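Local coordinates for uncharacterized conserved protein (PDB 2QSD), which is of unknown function but belongs to the DUF1543 family and forms a beta-rich assembly of two copies of the chain, at residues N8-V13 against I29-G34; S59-H64 against V169-G174; G17-A22 against G47-Q52. All blocks are in the same frame, centred on the assembly; numbering follows the deposited sequence.

Contact 1 (N8-V13 against I29-G34); sequences NKLFLV and IRFVVG
At the F31 ring, L10 CD1 comes to the edge near the ring plane, while L12 CD2 approaches obliquely to 3.8 Å from F31 CE2; F88 adds an edge-to-face ring contact. The F11 ring lies on the reverse side of the sheet. V32 O sits at its edge, near its plane, and G34 O is oblique to it, 3.7 Å from F11 CE1. Both rings belong to an antiparallel beta hairpin built from strands 9-17 and 26-34, whose segments here run at 162° to each other. The ladder alternates as such a hairpin requires: K9 with G34, F11 with V32 and V13 with R30 are hydrogen-bonded pairs, each closed by two backbone bonds, and L10 with V33 and L12 with F31 are the non-hydrogen-bonded pairs between them. The bond from V13 N to R30 O is almost straight, 175° at the hydrogen, and lies nearly along the C=O axis. By contrast K9 N meets G34 O, at 2.8 Å, from 46° above the carbonyl plane. On the face of L10, L12, F31 and V33, L12 lies alongside F31, pointing the same way, and its other branch reaches diagonally to I29, with L12 CD1 3.6 Å from I29 CD1. On the opposite face, V13 crosses V32 at about a right angle, V13 CG1 to V32 CG2 being 4.0 Å. Both faces of the hairpin are packed within the fold, one by strand 105-110 and F88 against L12 and F31, the other by M37 and F60 against V13. R30 turns away, its NH1 forming a salt bridge with D28 and a hydrogen bond to G21 O of the second subunit. At the start of the ladder, N8 CB lies 3.7 Å from V33 CG1.

Contact 2 (S59-H64 against V169-G174); sequences SFVHLH and VPDWKG
Three hydrogen bonds form the first shell between 59-64 and 169-174. D171 N donates to F60 O at 2.9 Å, in the carbonyl plane; H62 N meets D171 OD2 at 2.9 Å along a nearly straight line, 176° at the hydrogen, but from 47° above the carboxylate plane. The third, F60 N to W172 O, is weak at 3.3 Å. D171 therefore holds the strand at two residues, one on each side of V61 in sequence: its main-chain N-H goes to F60 O and its carboxylate takes the N-H of H62. A water O lies within hydrogen-bonding distance of both D171 OD1 and H62 O, 2.9 Å from each. The aromatic part is looser: the F60 and W172 six-membered ring planes lie 27° apart, but with centroids 5.8 Å apart they are displaced along their planes and barely overlap. F60 CD1 and CE1 both come to 3.7 Å from W172 CE3, and F60 CE1 also rests against W172 CB. On the other face, S59 CB lies 4.0 Å from K173 CB. Farther out, Q166 bonds H62 O and H64 N through its amide, and Y102 OH bonds S59 OG. Strand 9-17 flanks 59-64 through backbone bonds. These contacts are those of a short antiparallel strand, 172-173, joined to strand 56-62, with an aspartate carboxylate continuing the backbone bonding beyond the paired residues.

Contact 3 (G17-A22 against G47-Q52); sequences GTAPGA and GWFGTQ
The loop that closes the hairpin between strands 9-17 and 26-34, with a type II beta turn from A19 to A22, meets the loop that follows helix 41-47. Its tight part centres on T18 O, which accepts T51 N at 2.8 Å in the carbonyl plane and also lies at the edge of the W48 ring. W48 has CG anti to its backbone N; W48 CZ2 approaches G17 C to 3.6 Å, and one ring face carries G50 N 3.4 Å above the plane. The indole N-H donates to T51 O, 2.9 Å from W48 NE1, though from 56° above that carbonyl plane. Glycine suits both flanks, since a CB at G50 would clash with T18 O and one at G17 would crowd W48 CZ2. An alanine in place of W48 would remove the indole bond to T51 O and the ring packed against G17 and G50, and would probably loosen the hold of loop 47-52 on 17-22. The outer side rests on van der Waals contact and is more exposed: T18 CG2 lies 3.7 Å from T51 CB, the two side chains pointing the same way, and the exposed P20 touches T51 OG1 through CD. F49 CE2 lies 4.0 Å from A19 CB, and F49 also packs on F49 of the second subunit. T51 O, already bonded by W48 NE1, also accepts from a water whose O lies 2.8 Å from it and which accepts from T18 N.

In the fold
Contacts 1 and 2 share one antiparallel sheet, their centres 10 Å apart; strand 9-17 lies between 26-34 and 56-62, and probable hydrogen bonds from L63 N to L10 O and from L12 N to V61 O join the two. Contact 3 lies at the far end of the hairpin, about 20 Å from contact 1 and 22 Å from contact 2, centre to centre, yet R30 CZ of contact 1 packs 3.2 Å from G47 O. Along the chain contacts 1 and 3 alternate: 8-13, 17-22, 29-34, 47-52. Contact 2 comes after both. Contacts 1 and 3 both touch the second subunit, whereas contact 2 does not, so one hairpin contributes both to the sheet and to the subunit interface.

Contact 1 (N8-V13 against I29-G34)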
ATOM      1  N   ASN A   8      25.487 -13.375  -9.221  1.00 61.64           N
ATOM      2  CA  ASN A   8      24.318 -12.535  -9.050  1.00 50.65           C
ATOM      3  C   ASN A   8      23.131 -13.278  -8.454  1.00 50.24           C
ATOM      4  O   ASN A   8      22.905 -14.452  -8.741  1.00 46.83           O
ATOM      5  CB  ASN A   8      23.929 -11.907 -10.382  1.00 49.68           C
ATOM      6  CG  ASN A   8      24.866 -10.787 -10.796  1.00 51.54           C
ATOM      7  OD1 ASN A   8      25.260 -10.696 -11.955  1.00 56.73           O
ATOM      8  ND2 ASN A   8      25.220  -9.926  -9.850  1.00 52.56           N
ATOM      9  N   LYS A   9      22.373 -12.573  -7.623  1.00 46.41           N
ATOM     10  CA  LYS A   9      21.182 -13.125  -7.014  1.00 45.51           C
ATOM     11  C   LYS A   9      19.960 -12.313  -7.443  1.00 45.97           C
ATOM     12  O   LYS A   9      20.040 -11.095  -7.602  1.00 44.49           O
ATOM     13  CB  LYS A   9      21.319 -13.092  -5.494  1.00 46.01           C
ATOM     14  CG  LYS A   9      22.385 -14.025  -4.917  1.00 53.81           C
ATOM     15  CD  LYS A   9      22.609 -13.726  -3.433  1.00 59.94           C
ATOM     16  CE  LYS A   9      23.578 -14.698  -2.786  1.00 78.36           C
ATOM     17  NZ  LYS A   9      24.964 -14.553  -3.319  1.00 96.77           N
ATOM     18  N   LEU A  10      18.838 -12.995  -7.644  1.00 41.27           N
ATOM     19  CA  LEU A  10      17.566 -12.323  -7.854  1.00 37.23           C
ATOM     20  C   LEU A  10      16.873 -12.129  -6.507  1.00 39.14           C
ATOM     21  O   LEU A  10      16.590 -13.096  -5.790  1.00 42.52           O
ATOM     22  CB  LEU A  10      16.665 -13.121  -8.808  1.00 35.10           C
ATOM     23  CG  LEU A  10      15.272 -12.533  -9.081  1.00 40.82           C
ATOM     24  CD1 LEU A  10      15.354 -11.209  -9.843  1.00 50.28           C
ATOM     25  CD2 LEU A  10      14.392 -13.518  -9.830  1.00 34.44           C
ATOM     26  N   PHE A  11      16.613 -10.874  -6.169  1.00 33.42           N
ATOM     27  CA  PHE A  11      15.910 -10.536  -4.948  1.00 34.37           C
ATOM     28  C   PHE A  11      14.537  -9.966  -5.255  1.00 39.83           C
ATOM     29  O   PHE A  11      14.369  -9.168  -6.183  1.00 39.68           O
ATOM     30  CB  PHE A  11      16.683  -9.496  -4.152  1.00 37.68           C
ATOM     31  CG  PHE A  11      18.018  -9.962  -3.643  1.00 37.61           C
ATOM     32  CD1 PHE A  11      19.191  -9.578  -4.292  1.00 33.93           C
ATOM     33  CD2 PHE A  11      18.111 -10.737  -2.487  1.00 38.18           C
ATOM     34  CE1 PHE A  11      20.436  -9.966  -3.806  1.00 39.04           C
ATOM     35  CE2 PHE A  11      19.350 -11.138  -1.996  1.00 38.02           C
ATOM     36  CZ  PHE A  11      20.515 -10.751  -2.658  1.00 42.75           C
ATOM     37  N   LEU A  12      13.557 -10.387  -4.469  1.00 36.37           N
ATOM     38  CA  LEU A  12      12.256  -9.744  -4.455  1.00 36.27           C
ATOM     39  C   LEU A  12      12.178  -8.933  -3.165  1.00 41.44           C
ATOM     40  O   LEU A  12      12.257  -9.489  -2.076  1.00 38.32           O
ATOM     41  CB  LEU A  12      11.155 -10.800  -4.627  1.00 33.72           C
ATOM     42  CG  LEU A  12       9.810 -11.081  -3.933  1.00 48.59           C
ATOM     43  CD1 LEU A  12       9.116  -9.929  -3.245  1.00 51.06           C
ATOM     44  CD2 LEU A  12       8.870 -11.723  -4.946  1.00 42.59           C
ATOM     45  N   VAL A  13      12.058  -7.613  -3.300  1.00 44.01           N
ATOM     46  CA  VAL A  13      12.107  -6.703  -2.156  1.00 37.03           C
ATOM     47  C   VAL A  13      10.789  -5.959  -1.961  1.00 43.17           C
ATOM     48  O   VAL A  13      10.143  -5.542  -2.922  1.00 48.81           O
ATOM     49  CB  VAL A  13      13.286  -5.684  -2.252  1.00 40.03           C
ATOM     50  CG1 VAL A  13      14.622  -6.391  -2.286  1.00 45.19           C
ATOM     51  CG2 VAL A  13      13.172  -4.810  -3.470  1.00 47.70           C
ATOM     52  N   ILE A  29       6.452  -3.843  -4.532  1.00 39.16           N
ATOM     53  CA  ILE A  29       7.363  -4.967  -4.691  1.00 36.90           C
ATOM     54  C   ILE A  29       8.275  -4.702  -5.882  1.00 43.91           C
ATOM     55  O   ILE A  29       7.794  -4.440  -6.987  1.00 49.27           O
ATOM     56  CB  ILE A  29       6.578  -6.274  -4.922  1.00 46.81           C
ATOM     57  CG1 ILE A  29       5.837  -6.696  -3.647  1.00 39.98           C
ATOM     58  CG2 ILE A  29       7.485  -7.395  -5.431  1.00 47.89           C
ATOM     59  CD1 ILE A  29       6.723  -7.322  -2.613  1.00 58.60           C
ATOM     60  N   ARG A  30       9.587  -4.746  -5.652  1.00 39.99           N
ATOM     61  CA  ARG A  30      10.564  -4.618  -6.735  1.00 38.27           C
ATOM     62  C   ARG A  30      11.359  -5.915  -6.928  1.00 41.21           C
ATOM     63  O   ARG A  30      11.617  -6.652  -5.969  1.00 39.05           O
ATOM     64  CB  ARG A  30      11.541  -3.460  -6.482  1.00 32.89           C
ATOM     65  CG  ARG A  30      10.926  -2.104  -6.125  1.00 41.67           C
ATOM     66  CD  ARG A  30       9.890  -1.624  -7.142  1.00 45.31           C
ATOM     67  NE  ARG A  30      10.441  -1.444  -8.481  1.00 44.79           N
ATOM     68  CZ  ARG A  30       9.710  -1.193  -9.566  1.00 47.46           C
ATOM     69  NH1 ARG A  30       8.389  -1.083  -9.483  1.00 40.41           N
ATOM     70  NH2 ARG A  30      10.304  -1.057 -10.741  1.00 38.41           N
ATOM     71  N   PHE A  31      11.742  -6.182  -8.174  1.00 37.52           N
ATOM     72  CA  PHE A  31      12.682  -7.244  -8.488  1.00 36.48           C
ATOM     73  C   PHE A  31      14.014  -6.605  -8.828  1.00 39.60           C
ATOM     74  O   PHE A  31      14.067  -5.692  -9.647  1.00 44.30           O
ATOM     75  CB  PHE A  31      12.176  -8.097  -9.651  1.00 40.83           C
ATOM     76  CG  PHE A  31      11.001  -8.960  -9.295  1.00 47.13           C
ATOM     77  CD1 PHE A  31       9.697  -8.486  -9.450  1.00 39.32           C
ATOM     78  CD2 PHE A  31      11.198 -10.247  -8.786  1.00 45.64           C
ATOM     79  CE1 PHE A  31       8.603  -9.281  -9.105  1.00 44.77           C
ATOM     80  CE2 PHE A  31      10.112 -11.054  -8.444  1.00 47.08           C
ATOM     81  CZ  PHE A  31       8.814 -10.572  -8.605  1.00 50.42           C
ATOM     82  N   VAL A  32      15.080  -7.070  -8.179  1.00 37.20           N
ATOM     83  CA  VAL A  32      16.418  -6.499  -8.359  1.00 38.13           C
ATOM     84  C   VAL A  32      17.484  -7.596  -8.411  1.00 42.73           C
ATOM     85  O   VAL A  32      17.298  -8.674  -7.840  1.00 39.27           O
ATOM     86  CB  VAL A  32      16.788  -5.477  -7.246  1.00 35.81           C
ATOM     87  CG1 VAL A  32      16.058  -4.154  -7.450  1.00 36.78           C
ATOM     88  CG2 VAL A  32      16.514  -6.045  -5.846  1.00 35.04           C
ATOM     89  N   VAL A  33      18.592  -7.315  -9.100  1.00 38.85           N
ATOM     90  CA  VAL A  33      19.676  -8.278  -9.269  1.00 34.47           C
ATOM     91  C   VAL A  33      21.021  -7.712  -8.809  1.00 38.56           C
ATOM     92  O   VAL A  33      21.427  -6.639  -9.242  1.00 48.54           O
ATOM     93  CB  VAL A  33      19.771  -8.776 -10.738  1.00 37.87           C
ATOM     94  CG1 VAL A  33      21.040  -9.591 -10.974  1.00 37.33           C
ATOM     95  CG2 VAL A  33      18.572  -9.621 -11.087  1.00 35.37           C
ATOM     96  N   GLY A  34      21.696  -8.442  -7.925  1.00 41.48           N
ATOM     97  CA  GLY A  34      23.035  -8.084  -7.466  1.00 44.01           C
ATOM     98  C   GLY A  34      23.730  -9.220  -6.723  1.00 46.87           C
ATOM     99  O   GLY A  34      23.089 -10.211  -6.364  1.00 47.50           O
TER

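Contact 2 (S59-H64 against V169-G174)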
ATOM      1  N   SER A  59      10.771  -5.978   3.732  1.00 47.30           N
ATOM      2  CA  SER A  59      11.128  -7.390   3.655  1.00 44.84           C
ATOM      3  C   SER A  59      11.752  -7.703   2.305  1.00 47.18           C
ATOM      4  O   SER A  59      11.617  -6.933   1.356  1.00 50.77           O
ATOM      5  CB  SER A  59       9.924  -8.299   3.913  1.00 41.44           C
ATOM      6  OG  SER A  59       8.948  -8.170   2.903  1.00 43.54           O
ATOM      7  N   PHE A  60      12.453  -8.829   2.240  1.00 45.16           N
ATOM      8  CA  PHE A  60      12.990  -9.338   0.991  1.00 41.11           C
ATOM      9  C   PHE A  60      13.179 -10.848   1.032  1.00 40.88           C
ATOM     10  O   PHE A  60      13.238 -11.453   2.106  1.00 42.45           O
ATOM     11  CB  PHE A  60      14.308  -8.645   0.613  1.00 39.19           C
ATOM     12  CG  PHE A  60      15.471  -8.996   1.501  1.00 43.89           C
ATOM     13  CD1 PHE A  60      15.793  -8.193   2.587  1.00 45.78           C
ATOM     14  CD2 PHE A  60      16.263 -10.110   1.235  1.00 42.36           C
ATOM     15  CE1 PHE A  60      16.871  -8.502   3.407  1.00 55.78           C
ATOM     16  CE2 PHE A  60      17.338 -10.433   2.053  1.00 52.76           C
ATOM     17  CZ  PHE A  60      17.645  -9.626   3.139  1.00 51.43           C
ATOM     18  N   VAL A  61      13.296 -11.440  -0.151  1.00 39.27           N
ATOM     19  CA  VAL A  61      13.680 -12.837  -0.294  1.00 33.94           C
ATOM     20  C   VAL A  61      14.590 -13.006  -1.503  1.00 32.02           C
ATOM     21  O   VAL A  61      14.362 -12.412  -2.555  1.00 37.17           O
ATOM     22  CB  VAL A  61      12.438 -13.778  -0.352  1.00 43.22           C
ATOM     23  CG1 VAL A  61      11.442 -13.341  -1.438  1.00 37.38           C
ATOM     24  CG2 VAL A  61      12.850 -15.242  -0.518  1.00 39.93           C
ATOM     25  N   HIS A  62      15.658 -13.777  -1.320  1.00 45.39           N
ATOM     26  CA  HIS A  62      16.491 -14.241  -2.420  1.00 39.74           C
ATOM     27  C   HIS A  62      15.713 -15.352  -3.095  1.00 39.89           C
ATOM     28  O   HIS A  62      15.454 -16.391  -2.487  1.00 40.69           O
ATOM     29  CB  HIS A  62      17.840 -14.742  -1.879  1.00 39.75           C
ATOM     30  CG  HIS A  62      18.675 -15.489  -2.877  1.00 50.43           C
ATOM     31  ND1 HIS A  62      19.548 -16.490  -2.504  1.00 49.25           N
ATOM     32  CD2 HIS A  62      18.779 -15.384  -4.223  1.00 48.67           C
ATOM     33  CE1 HIS A  62      20.153 -16.966  -3.576  1.00 41.13           C
ATOM     34  NE2 HIS A  62      19.700 -16.316  -4.633  1.00 42.76           N
ATOM     35  N   LEU A  63      15.328 -15.112  -4.345  1.00 38.76           N
ATOM     36  CA  LEU A  63      14.504 -16.048  -5.110  1.00 44.20           C
ATOM     37  C   LEU A  63      15.393 -16.906  -6.008  1.00 40.82           C
ATOM     38  O   LEU A  63      16.000 -16.386  -6.943  1.00 39.31           O
ATOM     39  CB  LEU A  63      13.527 -15.260  -5.985  1.00 42.61           C
ATOM     40  CG  LEU A  63      12.014 -15.434  -5.878  1.00 50.24           C
ATOM     41  CD1 LEU A  63      11.382 -15.035  -7.205  1.00 46.15           C
ATOM     42  CD2 LEU A  63      11.577 -16.841  -5.473  1.00 43.40           C
ATOM     43  N   HIS A  64      15.478 -18.207  -5.729  1.00 42.80           N
ATOM     44  CA  HIS A  64      16.329 -19.108  -6.526  1.00 37.21           C
ATOM     45  C   HIS A  64      15.577 -20.256  -7.198  1.00 44.24           C
ATOM     46  O   HIS A  64      16.049 -20.819  -8.196  1.00 41.81           O
ATOM     47  CB  HIS A  64      17.515 -19.645  -5.712  1.00 35.52           C
ATOM     48  CG  HIS A  64      17.142 -20.173  -4.361  1.00 43.93           C
ATOM     49  ND1 HIS A  64      16.493 -21.377  -4.182  1.00 47.29           N
ATOM     50  CD2 HIS A  64      17.342 -19.667  -3.121  1.00 44.00           C
ATOM     51  CE1 HIS A  64      16.295 -21.583  -2.892  1.00 37.33           C
ATOM     52  NE2 HIS A  64      16.799 -20.558  -2.227  1.00 45.64           N
ATOM     53  N   VAL A 169       8.521 -16.896   1.178  1.00 47.86           N
ATOM     54  CA  VAL A 169       8.423 -16.236   2.481  1.00 45.84           C
ATOM     55  C   VAL A 169       9.688 -15.376   2.661  1.00 45.07           C
ATOM     56  O   VAL A 169      10.705 -15.652   2.029  1.00 42.57           O
ATOM     57  CB  VAL A 169       8.255 -17.263   3.672  1.00 41.74           C
ATOM     58  CG1 VAL A 169       6.947 -18.052   3.560  1.00 40.53           C
ATOM     59  CG2 VAL A 169       9.452 -18.197   3.800  1.00 39.89           C
ATOM     60  N   PRO A 170       9.635 -14.327   3.506  1.00 46.06           N
ATOM     61  CA  PRO A 170      10.825 -13.475   3.608  1.00 41.90           C
ATOM     62  C   PRO A 170      12.034 -14.162   4.247  1.00 44.08           C
ATOM     63  O   PRO A 170      11.877 -14.991   5.146  1.00 45.78           O
ATOM     64  CB  PRO A 170      10.359 -12.323   4.509  1.00 44.18           C
ATOM     65  CG  PRO A 170       8.859 -12.407   4.532  1.00 39.37           C
ATOM     66  CD  PRO A 170       8.548 -13.848   4.383  1.00 39.74           C
ATOM     67  N   ASP A 171      13.226 -13.821   3.765  1.00 38.75           N
ATOM     68  CA  ASP A 171      14.466 -14.154   4.452  1.00 41.99           C
ATOM     69  C   ASP A 171      14.572 -13.281   5.706  1.00 43.11           C
ATOM     70  O   ASP A 171      15.080 -13.708   6.739  1.00 51.61           O
ATOM     71  CB  ASP A 171      15.677 -13.895   3.542  1.00 32.89           C
ATOM     72  CG  ASP A 171      15.736 -14.836   2.348  1.00 43.28           C
ATOM     73  OD1 ASP A 171      15.071 -15.896   2.379  1.00 43.87           O
ATOM     74  OD2 ASP A 171      16.461 -14.519   1.378  1.00 37.81           O
ATOM     75  N   TRP A 172      14.081 -12.053   5.587  1.00 42.09           N
ATOM     76  CA  TRP A 172      14.203 -11.035   6.611  1.00 47.08           C
ATOM     77  C   TRP A 172      12.993 -10.118   6.523  1.00 50.16           C
ATOM     78  O   TRP A 172      12.519  -9.826   5.428  1.00 51.74           O
ATOM     79  CB  TRP A 172      15.485 -10.227   6.380  1.00 42.99           C
ATOM     80  CG  TRP A 172      15.609  -9.003   7.248  1.00 49.29           C
ATOM     81  CD1 TRP A 172      16.176  -8.933   8.485  1.00 43.39           C
ATOM     82  CD2 TRP A 172      15.155  -7.676   6.938  1.00 56.93           C
ATOM     83  NE1 TRP A 172      16.104  -7.647   8.968  1.00 53.89           N
ATOM     84  CE2 TRP A 172      15.481  -6.856   8.042  1.00 55.29           C
ATOM     85  CE3 TRP A 172      14.500  -7.102   5.837  1.00 51.21           C
ATOM     86  CZ2 TRP A 172      15.176  -5.491   8.080  1.00 55.95           C
ATOM     87  CZ3 TRP A 172      14.193  -5.749   5.876  1.00 50.80           C
ATOM     88  CH2 TRP A 172      14.533  -4.957   6.991  1.00 53.27           C
ATOM     89  N   LYS A 173      12.502  -9.671   7.676  1.00 52.31           N
ATOM     90  CA  LYS A 173      11.513  -8.596   7.741  1.00 53.66           C
ATOM     91  C   LYS A 173      11.836  -7.621   8.872  1.00 55.70           C
ATOM     92  O   LYS A 173      12.415  -8.005   9.891  1.00 59.00           O
ATOM     93  CB  LYS A 173      10.078  -9.132   7.835  1.00 50.26           C
ATOM     94  CG  LYS A 173       9.803 -10.056   9.005  1.00 76.73           C
ATOM     95  CD  LYS A 173       8.469 -10.773   8.836  1.00 87.72           C
ATOM     96  CE  LYS A 173       8.287 -11.852   9.899  1.00 96.74           C
ATOM     97  NZ  LYS A 173       7.137 -12.748   9.594  1.00101.66           N
ATOM     98  N   GLY A 174      11.479  -6.357   8.674  1.00 56.75           N
ATOM     99  CA  GLY A 174      11.798  -5.293   9.621  1.00 50.88           C
ATOM    100  C   GLY A 174      11.699  -3.919   8.994  1.00 51.87           C
ATOM    101  O   GLY A 174      10.844  -3.682   8.141  1.00 50.14           O
TER
HETATM  102  O   HOH W   1      16.345 -17.245   0.100  1.00 37.29           O

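Contact 3 (G17-A22 against G47-Q52)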
ATOM      1  N   GLY A  17       7.495   3.824   1.623  1.00 35.49           N
ATOM      2  CA  GLY A  17       7.809   5.239   1.616  1.00 37.96           C
ATOM      3  C   GLY A  17       6.605   6.073   1.245  1.00 39.88           C
ATOM      4  O   GLY A  17       5.466   5.595   1.264  1.00 32.43           O
ATOM      5  N   THR A  18       6.863   7.324   0.889  1.00 35.40           N
ATOM      6  CA  THR A  18       5.792   8.257   0.603  1.00 40.60           C
ATOM      7  C   THR A  18       5.740   8.639  -0.884  1.00 38.47           C
ATOM      8  O   THR A  18       6.684   8.384  -1.638  1.00 40.49           O
ATOM      9  CB  THR A  18       5.877   9.497   1.546  1.00 45.30           C
ATOM     10  OG1 THR A  18       4.713  10.308   1.376  1.00 70.16           O
ATOM     11  CG2 THR A  18       7.115  10.331   1.266  1.00 40.29           C
ATOM     12  N   ALA A  19       4.613   9.206  -1.301  1.00 34.73           N
ATOM     13  CA  ALA A  19       4.470   9.815  -2.625  1.00 37.02           C
ATOM     14  C   ALA A  19       3.601  11.074  -2.502  1.00 37.95           C
ATOM     15  O   ALA A  19       2.768  11.148  -1.591  1.00 36.65           O
ATOM     16  CB  ALA A  19       3.854   8.828  -3.609  1.00 37.29           C
ATOM     17  N   PRO A  20       3.801  12.071  -3.394  1.00 39.37           N
ATOM     18  CA  PRO A  20       3.012  13.306  -3.302  1.00 37.58           C
ATOM     19  C   PRO A  20       1.517  13.077  -3.469  1.00 40.86           C
ATOM     20  O   PRO A  20       1.091  12.353  -4.378  1.00 39.30           O
ATOM     21  CB  PRO A  20       3.542  14.144  -4.464  1.00 34.34           C
ATOM     22  CG  PRO A  20       4.924  13.610  -4.719  1.00 30.90           C
ATOM     23  CD  PRO A  20       4.771  12.140  -4.506  1.00 35.35           C
ATOM     24  N   GLY A  21       0.735  13.677  -2.577  1.00 37.09           N
ATOM     25  CA  GLY A  21      -0.716  13.536  -2.607  1.00 37.15           C
ATOM     26  C   GLY A  21      -1.276  12.447  -1.716  1.00 41.19           C
ATOM     27  O   GLY A  21      -2.418  12.539  -1.276  1.00 44.49           O
ATOM     28  N   ALA A  22      -0.484  11.410  -1.455  1.00 39.60           N
ATOM     29  CA  ALA A  22      -0.913  10.329  -0.573  1.00 40.68           C
ATOM     30  C   ALA A  22      -0.812  10.721   0.900  1.00 43.59           C
ATOM     31  O   ALA A  22       0.149  11.375   1.314  1.00 44.81           O
ATOM     32  CB  ALA A  22      -0.115   9.073  -0.848  1.00 35.85           C
ATOM     33  N   GLY A  47      13.883   2.312  -8.970  1.00 48.31           N
ATOM     34  CA  GLY A  47      12.637   1.602  -9.262  1.00 42.23           C
ATOM     35  C   GLY A  47      11.458   2.089  -8.428  1.00 46.87           C
ATOM     36  O   GLY A  47      10.300   1.882  -8.804  1.00 44.93           O
ATOM     37  N   TRP A  48      11.753   2.729  -7.295  1.00 39.54           N
ATOM     38  CA  TRP A  48      10.720   3.300  -6.417  1.00 42.60           C
ATOM     39  C   TRP A  48       9.981   4.439  -7.108  1.00 37.78           C
ATOM     40  O   TRP A  48      10.596   5.387  -7.565  1.00 43.20           O
ATOM     41  CB  TRP A  48      11.333   3.777  -5.092  1.00 32.59           C
ATOM     42  CG  TRP A  48      10.373   4.493  -4.189  1.00 34.26           C
ATOM     43  CD1 TRP A  48      10.444   5.798  -3.795  1.00 33.15           C
ATOM     44  CD2 TRP A  48       9.203   3.947  -3.553  1.00 26.33           C
ATOM     45  NE1 TRP A  48       9.400   6.097  -2.956  1.00 37.85           N
ATOM     46  CE2 TRP A  48       8.618   4.985  -2.797  1.00 26.39           C
ATOM     47  CE3 TRP A  48       8.596   2.686  -3.547  1.00 28.68           C
ATOM     48  CZ2 TRP A  48       7.454   4.806  -2.050  1.00 32.30           C
ATOM     49  CZ3 TRP A  48       7.432   2.509  -2.802  1.00 24.92           C
ATOM     50  CH2 TRP A  48       6.877   3.563  -2.067  1.00 29.00           C
ATOM     51  N   PHE A  49       8.661   4.324  -7.186  1.00 37.59           N
ATOM     52  CA  PHE A  49       7.836   5.235  -7.978  1.00 36.97           C
ATOM     53  C   PHE A  49       7.616   6.581  -7.291  1.00 39.88           C
ATOM     54  O   PHE A  49       7.279   7.571  -7.949  1.00 36.42           O
ATOM     55  CB  PHE A  49       6.474   4.583  -8.272  1.00 29.26           C
ATOM     56  CG  PHE A  49       5.558   4.541  -7.083  1.00 37.54           C
ATOM     57  CD1 PHE A  49       5.683   3.532  -6.132  1.00 33.29           C
ATOM     58  CD2 PHE A  49       4.580   5.529  -6.899  1.00 29.39           C
ATOM     59  CE1 PHE A  49       4.844   3.494  -5.027  1.00 39.52           C
ATOM     60  CE2 PHE A  49       3.749   5.506  -5.789  1.00 37.03           C
ATOM     61  CZ  PHE A  49       3.877   4.487  -4.851  1.00 37.80           C
ATOM     62  N   GLY A  50       7.775   6.591  -5.966  1.00 42.27           N
ATOM     63  CA  GLY A  50       7.404   7.731  -5.134  1.00 39.20           C
ATOM     64  C   GLY A  50       8.561   8.630  -4.756  1.00 39.51           C
ATOM     65  O   GLY A  50       9.553   8.718  -5.473  1.00 42.51           O
ATOM     66  N   THR A  51       8.418   9.289  -3.612  1.00 41.41           N
ATOM     67  CA  THR A  51       9.399  10.223  -3.079  1.00 39.67           C
ATOM     68  C   THR A  51      10.594   9.466  -2.504  1.00 40.75           C
ATOM     69  O   THR A  51      10.420   8.493  -1.773  1.00 46.85           O
ATOM     70  CB  THR A  51       8.735  11.098  -1.986  1.00 43.45           C
ATOM     71  OG1 THR A  51       7.679  11.867  -2.575  1.00 39.76           O
ATOM     72  CG2 THR A  51       9.732  12.030  -1.291  1.00 29.94           C
ATOM     73  N   GLN A  52      11.798   9.931  -2.832  1.00 43.59           N
ATOM     74  CA  GLN A  52      13.044   9.298  -2.394  1.00 47.44           C
ATOM     75  C   GLN A  52      13.319   9.416  -0.903  1.00 43.45           C
ATOM     76  O   GLN A  52      13.786   8.459  -0.284  1.00 55.11           O
ATOM     77  CB  GLN A  52      14.241   9.842  -3.185  1.00 43.86           C
ATOM     78  CG  GLN A  52      14.205   9.523  -4.680  1.00 53.77           C
ATOM     79  CD  GLN A  52      14.312   8.034  -4.986  1.00 56.18           C
ATOM     80  OE1 GLN A  52      15.037   7.297  -4.313  1.00 66.90           O
ATOM     81  NE2 GLN A  52      13.593   7.590  -6.015  1.00 51.50           N
TER
HETATM   82  O   HOH W   2       9.651   8.048   0.922  1.00 44.53           O